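Local coordinates for protein aspartate-semialdehyde dehydrogenase (Candida albicans, PDB 3HSK) that catalyses the NADPH-dependent reductive dephosphorylation of 4-phospho-L-aspartate to aspartate semialdehyde, the second step in making the aspartate family of amino acids, at residues A[22-27]-A[96-101]; A[47-52]-A[81-86]. All blocks are in the same frame, centred on the assembly; numbering follows the deposited sequence.

Contact 1. Residues A[22-27]-A[96-101]. With NAP (NADP nicotinamide-adenine-dinucleotide phosphate), chain C.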
loop_
_atom_site.group_PDB
_atom_site.type_symbol
_atom_site.label_atom_id
_atom_site.label_comp_id
_atom_site.label_asym_id
_atom_site.label_seq_id
_atom_site.Cartn_x
_atom_site.Cartn_y
_atom_site.Cartn_z
ATOM N N ALA A 22 -13.048 -31.773 20.301
ATOM C CA ALA A 22 -13.256 -30.652 19.382
ATOM C C ALA A 22 -14.075 -31.002 18.145
ATOM O O ALA A 22 -13.846 -32.026 17.497
ATOM C CB ALA A 22 -11.921 -30.033 18.979
ATOM N N GLY A 23 -15.035 -30.136 17.837
ATOM C CA GLY A 23 -15.801 -30.216 16.600
ATOM C C GLY A 23 -15.388 -29.122 15.635
ATOM O O GLY A 23 -14.846 -28.089 16.046
ATOM N N VAL A 24 -15.633 -29.359 14.349
ATOM C CA VAL A 24 -15.364 -28.374 13.302
ATOM C C VAL A 24 -16.547 -28.284 12.342
ATOM O O VAL A 24 -16.891 -29.262 11.674
ATOM C CB VAL A 24 -14.069 -28.689 12.490
ATOM C CG1 VAL A 24 -13.780 -27.569 11.489
ATOM C CG2 VAL A 24 -12.864 -28.900 13.412
ATOM N N LEU A 25 -17.169 -27.108 12.296
ATOM C CA LEU A 25 -18.253 -26.824 11.368
ATOM C C LEU A 25 -17.680 -26.168 10.121
ATOM O O LEU A 25 -16.757 -25.356 10.207
ATOM C CB LEU A 25 -19.288 -25.906 12.020
ATOM C CG LEU A 25 -20.076 -26.470 13.207
ATOM C CD1 LEU A 25 -20.838 -25.373 13.929
ATOM C CD2 LEU A 25 -21.020 -27.576 12.746
ATOM N N GLY A 26 -18.234 -26.520 8.964
ATOM C CA GLY A 26 -17.698 -26.074 7.686
ATOM C C GLY A 26 -16.307 -26.645 7.482
ATOM O O GLY A 26 -15.400 -25.947 7.022
ATOM N N ALA A 27 -16.159 -27.925 7.816
ATOM C CA ALA A 27 -14.859 -28.590 7.896
ATOM C C ALA A 27 -14.152 -28.748 6.556
ATOM O O ALA A 27 -12.924 -28.789 6.504
ATOM C CB ALA A 27 -15.003 -29.944 8.578
ATOM N N VAL A 96 -15.676 -27.936 22.618
ATOM C CA VAL A 96 -15.488 -26.719 21.820
ATOM C C VAL A 96 -15.742 -27.007 20.337
ATOM O O VAL A 96 -15.322 -28.044 19.818
ATOM C CB VAL A 96 -14.078 -26.088 22.034
ATOM C CG1 VAL A 96 -12.968 -26.942 21.409
ATOM C CG2 VAL A 96 -14.040 -24.658 21.499
ATOM N N VAL A 97 -16.440 -26.093 19.669
ATOM C CA VAL A 97 -16.797 -26.274 18.265
ATOM C C VAL A 97 -16.320 -25.102 17.408
ATOM O O VAL A 97 -16.895 -24.011 17.454
ATOM C CB VAL A 97 -18.327 -26.483 18.083
ATOM C CG1 VAL A 97 -18.691 -26.577 16.606
ATOM C CG2 VAL A 97 -18.798 -27.732 18.826
ATOM N N PHE A 98 -15.278 -25.347 16.618
ATOM C CA PHE A 98 -14.737 -24.344 15.704
ATOM C C PHE A 98 -15.609 -24.236 14.462
ATOM O O PHE A 98 -16.227 -25.213 14.059
ATOM C CB PHE A 98 -13.296 -24.688 15.320
ATOM C CG PHE A 98 -12.404 -24.951 16.500
ATOM C CD1 PHE A 98 -11.779 -23.898 17.168
ATOM C CD2 PHE A 98 -12.198 -26.252 16.958
ATOM C CE1 PHE A 98 -10.955 -24.139 18.263
ATOM C CE2 PHE A 98 -11.383 -26.503 18.061
ATOM C CZ PHE A 98 -10.755 -25.445 18.709
ATOM N N SER A 99 -15.669 -23.052 13.859
ATOM C CA SER A 99 -16.518 -22.863 12.682
ATOM C C SER A 99 -15.877 -22.034 11.567
ATOM O O SER A 99 -15.504 -20.870 11.762
ATOM C CB SER A 99 -17.879 -22.280 13.081
ATOM O OG SER A 99 -18.614 -21.843 11.952
ATOM N N GLY A 100 -15.751 -22.661 10.398
ATOM C CA GLY A 100 -15.354 -21.978 9.169
ATOM C C GLY A 100 -16.476 -22.041 8.149
ATOM O O GLY A 100 -16.234 -22.109 6.947
ATOM N N LEU A 101 -17.709 -22.025 8.649
ATOM C CA LEU A 101 -18.909 -22.065 7.818
ATOM C C LEU A 101 -19.065 -20.834 6.942
ATOM O O LEU A 101 -18.692 -19.724 7.335
ATOM C CB LEU A 101 -20.157 -22.203 8.691
ATOM C CG LEU A 101 -20.564 -23.588 9.187
ATOM C CD1 LEU A 101 -21.547 -23.436 10.329
ATOM C CD2 LEU A 101 -21.166 -24.438 8.065
HETATM P PA NAP C . -17.795 -22.695 1.255
HETATM O O1A NAP C . -17.230 -23.970 0.754
HETATM O O2A NAP C . -18.925 -22.245 0.406
HETATM O O5B NAP C . -18.272 -22.862 2.781
HETATM C C5B NAP C . -17.348 -23.193 3.791
HETATM C C4B NAP C . -17.848 -24.436 4.506
HETATM O O4B NAP C . -19.239 -24.313 4.751
HETATM C C3B NAP C . -17.643 -25.685 3.661
HETATM O O3B NAP C . -17.020 -26.687 4.427
HETATM C C2B NAP C . -19.046 -26.101 3.270
HETATM O O2B NAP C . -19.203 -27.497 3.189
HETATM C C1B NAP C . -19.908 -25.499 4.367
HETATM N N9A NAP C . -21.279 -25.252 3.881
HETATM C C8A NAP C . -21.660 -24.555 2.763
HETATM N N7A NAP C . -23.008 -24.578 2.680
HETATM C C5A NAP C . -23.495 -25.282 3.726
HETATM C C6A NAP C . -24.789 -25.617 4.125
HETATM N N6A NAP C . -25.837 -25.219 3.412
HETATM N N1A NAP C . -24.981 -26.369 5.273
HETATM C C2A NAP C . -23.894 -26.785 6.023
HETATM N N3A NAP C . -22.616 -26.452 5.615
HETATM C C4A NAP C . -22.417 -25.715 4.490
HETATM O O3 NAP C . -16.652 -21.563 1.337
HETATM P PN NAP C . -15.048 -21.634 1.181
HETATM O O1N NAP C . -14.562 -20.252 0.953
HETATM O O2N NAP C . -14.476 -22.426 2.295
HETATM O O5D NAP C . -14.857 -22.465 -0.187
HETATM C C5D NAP C . -13.591 -22.542 -0.808
HETATM C C4D NAP C . -13.472 -21.638 -2.041
HETATM O O4D NAP C . -13.041 -22.422 -3.146
HETATM C C3D NAP C . -14.765 -20.937 -2.459
HETATM O O3D NAP C . -14.772 -19.579 -2.075
HETATM C C2D NAP C . -14.826 -21.097 -3.969
HETATM O O2D NAP C . -14.370 -19.929 -4.620
HETATM C C1D NAP C . -13.880 -22.251 -4.280
HETATM N N1N NAP C . -14.626 -23.499 -4.595
HETATM C C2N NAP C . -14.654 -23.934 -5.898
HETATM C C3N NAP C . -15.336 -25.103 -6.250
HETATM C C7N NAP C . -15.092 -25.732 -7.597
HETATM O O7N NAP C . -16.030 -26.653 -8.118
HETATM N N7N NAP C . -13.989 -25.406 -8.276
HETATM C C4N NAP C . -16.002 -25.831 -5.259
HETATM C C5N NAP C . -15.974 -25.389 -3.935
HETATM C C6N NAP C . -15.280 -24.221 -3.619
HETATM P P2B NAP C . -19.421 -28.213 1.760
HETATM O O1X NAP C . -20.258 -29.443 1.992
HETATM O O2X NAP C . -18.082 -28.593 1.180
HETATM O O3X NAP C . -20.124 -27.289 0.794
#

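Contact 2. Residues A[47-52]-A[81-86]. With NAP (NADP nicotinamide-adenine-dinucleotide phosphate), chain C.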
loop_
_atom_site.group_PDB
_atom_site.type_symbol
_atom_site.label_atom_id
_atom_site.label_comp_id
_atom_site.label_asym_id
_atom_site.label_seq_id
_atom_site.Cartn_x
_atom_site.Cartn_y
_atom_site.Cartn_z
ATOM N N ILE A 47 -10.033 -34.354 17.743
ATOM C CA ILE A 47 -11.003 -34.124 16.676
ATOM C C ILE A 47 -12.095 -35.190 16.757
ATOM O O ILE A 47 -11.857 -36.368 16.486
ATOM C CB ILE A 47 -10.336 -34.093 15.279
ATOM C CG1 ILE A 47 -9.275 -32.982 15.223
ATOM C CG2 ILE A 47 -11.386 -33.884 14.190
ATOM C CD1 ILE A 47 -8.214 -33.149 14.147
ATOM N N HIS A 48 -13.289 -34.758 17.146
ATOM C CA HIS A 48 -14.371 -35.670 17.501
ATOM C C HIS A 48 -15.531 -35.647 16.507
ATOM O O HIS A 48 -16.156 -36.677 16.263
ATOM C CB HIS A 48 -14.877 -35.347 18.912
ATOM C CG HIS A 48 -15.686 -36.443 19.527
ATOM N ND1 HIS A 48 -17.052 -36.356 19.693
ATOM C CD2 HIS A 48 -15.324 -37.654 20.012
ATOM C CE1 HIS A 48 -17.495 -37.465 20.256
ATOM N NE2 HIS A 48 -16.467 -38.270 20.459
ATOM N N ALA A 49 -15.821 -34.471 15.952
ATOM C CA ALA A 49 -16.923 -34.301 15.006
ATOM C C ALA A 49 -16.558 -33.313 13.900
ATOM O O ALA A 49 -15.947 -32.274 14.164
ATOM C CB ALA A 49 -18.180 -33.840 15.735
ATOM N N LEU A 50 -16.927 -33.649 12.665
ATOM C CA LEU A 50 -16.747 -32.750 11.523
ATOM C C LEU A 50 -18.073 -32.491 10.824
ATOM O O LEU A 50 -18.870 -33.407 10.634
ATOM C CB LEU A 50 -15.735 -33.320 10.526
ATOM C CG LEU A 50 -14.280 -33.539 10.961
ATOM C CD1 LEU A 50 -13.454 -33.989 9.774
ATOM C CD2 LEU A 50 -13.671 -32.280 11.581
ATOM N N GLY A 51 -18.306 -31.244 10.435
ATOM C CA GLY A 51 -19.572 -30.861 9.828
ATOM C C GLY A 51 -19.427 -30.082 8.537
ATOM O O GLY A 51 -18.594 -29.178 8.439
ATOM N N ALA A 52 -20.242 -30.450 7.549
ATOM C CA ALA A 52 -20.367 -29.715 6.290
ATOM C C ALA A 52 -21.799 -29.839 5.758
ATOM O O ALA A 52 -22.694 -30.269 6.488
ATOM C CB ALA A 52 -19.356 -30.215 5.273
ATOM N N VAL A 81 -15.875 -39.566 9.224
ATOM C CA VAL A 81 -17.091 -39.378 8.434
ATOM C C VAL A 81 -17.746 -38.025 8.716
ATOM O O VAL A 81 -18.191 -37.750 9.838
ATOM C CB VAL A 81 -18.106 -40.543 8.641
ATOM C CG1 VAL A 81 -19.393 -40.291 7.865
ATOM C CG2 VAL A 81 -17.489 -41.871 8.221
ATOM N N VAL A 82 -17.793 -37.193 7.678
ATOM C CA VAL A 82 -18.373 -35.859 7.752
ATOM C C VAL A 82 -19.875 -35.929 8.024
ATOM O O VAL A 82 -20.607 -36.715 7.413
ATOM C CB VAL A 82 -18.069 -35.029 6.481
ATOM C CG1 VAL A 82 -18.650 -33.625 6.590
ATOM C CG2 VAL A 82 -16.568 -34.957 6.246
ATOM N N GLN A 83 -20.301 -35.086 8.955
ATOM C CA GLN A 83 -21.629 -35.109 9.528
ATOM C C GLN A 83 -22.377 -33.868 9.052
ATOM O O GLN A 83 -21.782 -32.954 8.470
ATOM C CB GLN A 83 -21.474 -35.077 11.048
ATOM C CG GLN A 83 -22.607 -35.636 11.872
ATOM C CD GLN A 83 -22.234 -35.729 13.341
ATOM O OE1 GLN A 83 -21.132 -36.164 13.685
ATOM N NE2 GLN A 83 -23.148 -35.317 14.216
ATOM N N GLU A 84 -23.682 -33.842 9.299
ATOM C CA GLU A 84 -24.501 -32.671 9.020
ATOM C C GLU A 84 -24.262 -31.630 10.116
ATOM O O GLU A 84 -23.983 -31.985 11.263
ATOM C CB GLU A 84 -25.973 -33.074 8.974
ATOM C CG GLU A 84 -26.699 -32.632 7.712
ATOM C CD GLU A 84 -27.897 -33.509 7.388
ATOM O OE1 GLU A 84 -27.826 -34.738 7.611
ATOM O OE2 GLU A 84 -28.915 -32.972 6.904
ATOM N N CYS A 85 -24.376 -30.351 9.773
ATOM C CA CYS A 85 -24.132 -29.282 10.742
ATOM C C CYS A 85 -25.320 -29.054 11.683
ATOM O O CYS A 85 -26.009 -28.034 11.605
ATOM C CB CYS A 85 -23.710 -27.993 10.036
ATOM S SG CYS A 85 -22.109 -28.132 9.211
ATOM N N LYS A 86 -25.547 -30.024 12.565
ATOM C CA LYS A 86 -26.593 -29.955 13.584
ATOM C C LYS A 86 -26.017 -30.330 14.949
ATOM O O LYS A 86 -25.179 -31.227 15.036
ATOM C CB LYS A 86 -27.750 -30.897 13.248
ATOM C CG LYS A 86 -28.640 -30.453 12.106
ATOM C CD LYS A 86 -29.761 -31.466 11.914
ATOM C CE LYS A 86 -30.229 -31.516 10.472
ATOM N NZ LYS A 86 -30.875 -32.825 10.167
HETATM P PA NAP C . -17.795 -22.695 1.255
HETATM O O1A NAP C . -17.230 -23.970 0.754
HETATM O O2A NAP C . -18.925 -22.245 0.406
HETATM O O5B NAP C . -18.272 -22.862 2.781
HETATM C C5B NAP C . -17.348 -23.193 3.791
HETATM C C4B NAP C . -17.848 -24.436 4.506
HETATM O O4B NAP C . -19.239 -24.313 4.751
HETATM C C3B NAP C . -17.643 -25.685 3.661
HETATM O O3B NAP C . -17.020 -26.687 4.427
HETATM C C2B NAP C . -19.046 -26.101 3.270
HETATM O O2B NAP C . -19.203 -27.497 3.189
HETATM C C1B NAP C . -19.908 -25.499 4.367
HETATM N N9A NAP C . -21.279 -25.252 3.881
HETATM C C8A NAP C . -21.660 -24.555 2.763
HETATM N N7A NAP C . -23.008 -24.578 2.680
HETATM C C5A NAP C . -23.495 -25.282 3.726
HETATM C C6A NAP C . -24.789 -25.617 4.125
HETATM N N6A NAP C . -25.837 -25.219 3.412
HETATM N N1A NAP C . -24.981 -26.369 5.273
HETATM C C2A NAP C . -23.894 -26.785 6.023
HETATM N N3A NAP C . -22.616 -26.452 5.615
HETATM C C4A NAP C . -22.417 -25.715 4.490
HETATM O O3 NAP C . -16.652 -21.563 1.337
HETATM P PN NAP C . -15.048 -21.634 1.181
HETATM O O1N NAP C . -14.562 -20.252 0.953
HETATM O O2N NAP C . -14.476 -22.426 2.295
HETATM O O5D NAP C . -14.857 -22.465 -0.187
HETATM C C5D NAP C . -13.591 -22.542 -0.808
HETATM C C4D NAP C . -13.472 -21.638 -2.041
HETATM O O4D NAP C . -13.041 -22.422 -3.146
HETATM C C3D NAP C . -14.765 -20.937 -2.459
HETATM O O3D NAP C . -14.772 -19.579 -2.075
HETATM C C2D NAP C . -14.826 -21.097 -3.969
HETATM O O2D NAP C . -14.370 -19.929 -4.620
HETATM C C1D NAP C . -13.880 -22.251 -4.280
HETATM N N1N NAP C . -14.626 -23.499 -4.595
HETATM C C2N NAP C . -14.654 -23.934 -5.898
HETATM C C3N NAP C . -15.336 -25.103 -6.250
HETATM C C7N NAP C . -15.092 -25.732 -7.597
HETATM O O7N NAP C . -16.030 -26.653 -8.118
HETATM N N7N NAP C . -13.989 -25.406 -8.276
HETATM C C4N NAP C . -16.002 -25.831 -5.259
HETATM C C5N NAP C . -15.974 -25.389 -3.935
HETATM C C6N NAP C . -15.280 -24.221 -3.619
HETATM P P2B NAP C . -19.421 -28.213 1.760
HETATM O O1X NAP C . -20.258 -29.443 1.992
HETATM O O2X NAP C . -18.082 -28.593 1.180
HETATM O O3X NAP C . -20.124 -27.289 0.794
#

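Contact 1. Residues A[22-27]-A[96-101]
Leu-25 lies between Val-97, on the same face of the two parallel strands, and Leu-101 in the loop beyond strand 96-99. Its CD1 lies 3.6 Å from Val-97 CG1, and its CB lies 3.8 Å from Leu-101 CD1. The leucine has CG anti to its carbonyl carbon (chi1 -66°), which sets the branch between these two neighbours. On the other face, Phe-98 lies back along strand 22-25. The edge of its ring meets the methyl of Ala-22 in plane, CE2 to CB 3.7 Å. Gly-23 O also sits near the ring plane at that edge.

Four backbone bonds zip the strands together, beginning with Gly-23 N to Val-96 O. The straightest is Leu-25 N to Phe-98 O, 2.8 Å. The last, Gly-100 N to Leu-25 O, ties the two strand ends together. Gly-26 then turns the chain with positive phi (64°), and its N lies 3.7 Å from Leu-101 CD2. This is the cofactor end of a Rossmann-type sheet. Gly-26 C comes within 3.1 Å of NAP O3B, and Leu-101 CD2 within 3.5 Å of N3A in the adenine of NAP.

Helix 103-115 packs on the Leu-25 face through Phe-113. Ser-99 OG is hydrogen-bonded to Glu-110 OE2 of the same helix. Helix 30-39 packs against Val-24 and Phe-98, and strand 45-52 flanks strand 20-25.

Contact 2. Residues A[47-52]-A[81-86]
Leu-50 O accepts the shortest bond of this contact, from Gln-83 N at 2.8 Å. The donor is tilted 25° from the carbonyl plane, and the bond is moderately bent. Gln-83 CB also presses close to the same oxygen, at 3.1 Å. The second bond runs the other way: Ala-52 N donates to Gln-83 O at 3.1 Å, almost in line with the carbonyl bond. Gly-51 CA adds a CH...O contact to that oxygen. Gln-83 therefore grips strand 45-52 through both its N and its O, with its backbone bonds reaching either side of Gly-51. This is the parallel pattern, but it is short.

Two side chains of segment 81-86 pack against Gly-51 and Ala-52. Val-82 has CG1 anti to its backbone N (chi1 -178°), and this methyl touches Ala-52 CB at 3.7 Å. Cys-85 is the centre of an inverse gamma turn. Its sulfur packs on the peptide that joins Gly-51 to Ala-52, with SG 3.4 Å from both Gly-51 C and Ala-52 N.

Both segments reach the adenosine half of NADP. Ala-52 CB is 3.4 Å from NAP O2B, the ester oxygen that carries the 2'-phosphate. Cys-85 SG lies 3.9 Å from C2A in the adenine of NAP. Ser-53, next in the chain, and Ser-56 a little further on hydrogen-bond NADP.

The short, weakly bonded strand 83-84 is the outermost at one side of the parallel sheet, within this chain. Strand 45-52 is its neighbour, and strand 20-25 lies on the far side of that. Helix 61-64 packs on Leu-50 and Val-82 through Tyr-61, while helix 30-39 meets Leu-50 through Ile-36.

From the N terminus, strand 20-25 comes first, and helix 30-39 leads on to strand 45-52. The chain then runs through helices 61-64 and 75-78 to strand 83-84, where contact 2 closes its loop. Strand 96-99 follows and pairs back with strand 20-25 in contact 1. Contact 2 is thus nested inside the loop closed by contact 1. Strands 20-25 and 45-52 are neighbours, so the two contacts join four strands of one parallel sheet in the order 83-84, 45-52, 20-25, 96-99. Val-24 O to Gly-51 N, at 2.7 Å, is a probable hydrogen bond between them. Both contacts border the NADP adenosine.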